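Local atomic coordinates of catalase-3 (Neurospora crassa, PDB entry 4AJ9), a protein that breaks down hydrogen peroxide to oxygen and water with the help of a heme cofactor, as other catalases do. Residues C[535-540]-C[575-580]. Numbering follows the deposited sequence.
Sequences GVLSTT and QTYSAA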
ATOM      1  N   GLY C 535      41.762  -4.678  24.183  1.00  8.28           N
ATOM      2  CA  GLY C 535      41.203  -4.476  25.500  1.00  6.78           C
ATOM      3  C   GLY C 535      42.314  -4.560  26.530  1.00  8.34           C
ATOM      4  O   GLY C 535      42.955  -5.598  26.680  1.00 12.50           O
ATOM      5  N   VAL C 536      42.557  -3.463  27.230  1.00 10.68           N
ATOM      6  CA  VAL C 536      43.547  -3.473  28.299  1.00  9.02           C
ATOM      7  C   VAL C 536      42.840  -3.641  29.641  1.00  9.67           C
ATOM      8  O   VAL C 536      42.097  -2.758  30.069  1.00  9.84           O
ATOM      9  CB  VAL C 536      44.351  -2.179  28.307  1.00 11.34           C
ATOM     10  CG1 VAL C 536      45.369  -2.202  29.440  1.00 10.11           C
ATOM     11  CG2 VAL C 536      45.033  -1.978  26.966  1.00 12.86           C
ATOM     12  N   LEU C 537      43.055  -4.789  30.279  1.00  6.88           N
ATOM     13  CA  LEU C 537      42.460  -5.086  31.576  1.00  7.48           C
ATOM     14  C   LEU C 537      43.272  -4.445  32.702  1.00 12.85           C
ATOM     15  O   LEU C 537      44.417  -4.833  32.945  1.00 15.18           O
ATOM     16  CB  LEU C 537      42.394  -6.599  31.788  1.00  6.38           C
ATOM     17  CG  LEU C 537      41.826  -7.378  30.599  1.00  9.75           C
ATOM     18  CD1 LEU C 537      41.507  -8.822  30.973  1.00  9.78           C
ATOM     19  CD2 LEU C 537      40.580  -6.667  30.091  1.00 10.21           C
ATOM     20  N   SER C 538      42.676  -3.473  33.387  1.00 12.18           N
ATOM     21  CA  SER C 538      43.357  -2.746  34.459  1.00  9.66           C
ATOM     22  C   SER C 538      42.566  -2.751  35.767  1.00 15.12           C
ATOM     23  O   SER C 538      41.659  -3.564  35.962  1.00 13.20           O
ATOM     24  CB  SER C 538      43.646  -1.302  34.021  1.00 11.71           C
ATOM     25  OG  SER C 538      44.538  -0.650  34.919  1.00 10.12           O
ATOM     26  N   THR C 539      42.910  -1.829  36.661  1.00 10.99           N
ATOM     27  CA  THR C 539      42.240  -1.742  37.951  1.00 18.56           C
ATOM     28  C   THR C 539      42.345  -0.328  38.495  1.00 12.45           C
ATOM     29  O   THR C 539      43.287   0.390  38.165  1.00 16.44           O
ATOM     30  CB  THR C 539      42.812  -2.766  38.965  1.00 19.73           C
ATOM     31  OG1 THR C 539      42.179  -2.596  40.239  1.00 18.22           O
ATOM     32  CG2 THR C 539      44.327  -2.600  39.120  1.00 15.97           C
ATOM     33  N   THR C 540      41.372   0.080  39.311  1.00  9.00           N
ATOM     34  CA  THR C 540      41.378   1.429  39.872  1.00 17.99           C
ATOM     35  C   THR C 540      42.334   1.545  41.059  1.00 22.39           C
ATOM     36  O   THR C 540      42.694   2.647  41.472  1.00 20.03           O
ATOM     37  CB  THR C 540      39.960   1.900  40.283  1.00 13.75           C
ATOM     38  OG1 THR C 540      39.403   0.991  41.238  1.00 14.56           O
ATOM     39  CG2 THR C 540      39.052   1.956  39.061  1.00 12.66           C
ATOM     40  N   GLN C 575      35.823   1.678  29.794  1.00  9.35           N
ATOM     41  CA  GLN C 575      34.731   0.723  29.971  1.00 10.88           C
ATOM     42  C   GLN C 575      34.896  -0.007  31.302  1.00  8.88           C
ATOM     43  O   GLN C 575      36.018  -0.274  31.728  1.00 11.52           O
ATOM     44  CB  GLN C 575      34.742  -0.294  28.822  1.00  7.89           C
ATOM     45  CG  GLN C 575      33.457  -1.069  28.621  1.00 13.42           C
ATOM     46  CD  GLN C 575      33.537  -2.007  27.416  1.00 18.21           C
ATOM     47  OE1 GLN C 575      34.521  -2.728  27.244  1.00  8.71           O
ATOM     48  NE2 GLN C 575      32.497  -2.001  26.583  1.00 14.82           N
ATOM     49  N   THR C 576      33.780  -0.318  31.957  1.00  7.71           N
ATOM     50  CA  THR C 576      33.807  -1.092  33.196  1.00 10.26           C
ATOM     51  C   THR C 576      33.873  -2.571  32.880  1.00  9.55           C
ATOM     52  O   THR C 576      33.476  -2.999  31.793  1.00  7.77           O
ATOM     53  CB  THR C 576      32.535  -0.872  34.040  1.00 11.37           C
ATOM     54  OG1 THR C 576      31.392  -1.327  33.297  1.00  7.77           O
ATOM     55  CG2 THR C 576      32.372   0.597  34.397  1.00  5.71           C
ATOM     56  N   TYR C 577      34.350  -3.357  33.837  1.00  6.16           N
ATOM     57  CA  TYR C 577      34.355  -4.807  33.675  1.00  6.38           C
ATOM     58  C   TYR C 577      32.956  -5.331  33.409  1.00  9.53           C
ATOM     59  O   TYR C 577      32.784  -6.278  32.639  1.00  6.73           O
ATOM     60  CB  TYR C 577      34.970  -5.505  34.889  1.00  7.84           C
ATOM     61  CG  TYR C 577      36.471  -5.542  34.811  1.00  6.98           C
ATOM     62  CD1 TYR C 577      37.112  -6.328  33.856  1.00  6.27           C
ATOM     63  CD2 TYR C 577      37.252  -4.776  35.665  1.00  8.33           C
ATOM     64  CE1 TYR C 577      38.485  -6.363  33.765  1.00 10.03           C
ATOM     65  CE2 TYR C 577      38.639  -4.803  35.585  1.00  8.23           C
ATOM     66  CZ  TYR C 577      39.252  -5.599  34.634  1.00 11.86           C
ATOM     67  OH  TYR C 577      40.631  -5.630  34.541  1.00  8.81           O
ATOM     68  N   SER C 578      31.964  -4.696  34.031  1.00  8.14           N
ATOM     69  CA  SER C 578      30.567  -5.111  33.886  1.00  6.80           C
ATOM     70  C   SER C 578      30.145  -5.043  32.423  1.00  6.42           C
ATOM     71  O   SER C 578      29.488  -5.953  31.909  1.00  7.40           O
ATOM     72  CB  SER C 578      29.651  -4.225  34.751  1.00  9.62           C
ATOM     73  OG  SER C 578      28.288  -4.614  34.633  1.00  8.39           O
ATOM     74  N   ALA C 579      30.560  -3.976  31.749  1.00 10.40           N
ATOM     75  CA  ALA C 579      30.174  -3.727  30.366  1.00 12.30           C
ATOM     76  C   ALA C 579      31.075  -4.422  29.345  1.00 10.39           C
ATOM     77  O   ALA C 579      30.780  -4.409  28.146  1.00 12.23           O
ATOM     78  CB  ALA C 579      30.141  -2.230  30.099  1.00  9.08           C
ATOM     79  N   ALA C 580      32.167  -5.022  29.807  1.00  7.09           N
ATOM     80  CA  ALA C 580      33.183  -5.555  28.891  1.00  8.18           C
ATOM     81  C   ALA C 580      33.028  -7.037  28.573  1.00 11.89           C
ATOM     82  O   ALA C 580      32.531  -7.828  29.384  1.00  9.49           O
ATOM     83  CB  ALA C 580      34.578  -5.289  29.422  1.00  7.53           C
TER
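Tyr577 reaches across to the end of strand 533-537 and gives its phenol hydrogen to the main chain there: OH to Ser538 O is 2.7 Å. The C=O...OH angle is 134° and the donor lies in the carbonyl plane, on a lone pair. Ser538 O sits in the ring plane, at the ring edge, 3.3 Å from Tyr577 CE2. Ser538 N is 3.2 Å from Tyr577 OH, at too poor an angle for a bond. What is gripped is therefore backbone, just where the strand gives way to loop. CB of Ser538 points away from the tyrosine segment, and OG bonds Ser544 OG at the start of helix 544-557.

Across the two segments the apolar pair is Leu537 CD2 with Tyr577 CE1, 4.2 Å, CD2 standing oblique to the ring. Leu537 CB also makes a van der Waals contact with Tyr577 OH at 3.4 Å. With CG of Tyr577 anti to its own carbonyl carbon (chi1 -83°), the ring spans the gap between backbones whose nearest CA atoms, those of Leu537 and Tyr577, remain 8.4 Å apart.

Behind the ring, the chain turns tightly after strand 575-576. Thr576 OG1 accepts from Ala579 N at 3.2 Å in an ST motif, and Ala580 N bonds Tyr577 O, which also receives Arg612 NH1.

The parallel sheet, order 3-2-1-4-5-6, is consistent with the flavodoxin-like, class I glutamine amidotransferase-like fold of this C-terminal domain, away from the heme. Strand 561-566 separates 533-537 from 575-576, at one sheet edge within this chain; the tyrosine links segments just beyond their C-terminal ends. Ile565 and Ile616 of helix 612-622 each touch Leu537 and Tyr577, Phe608 meets the tyrosine ring, and helix 544-557 packs against Val536 and Ser538.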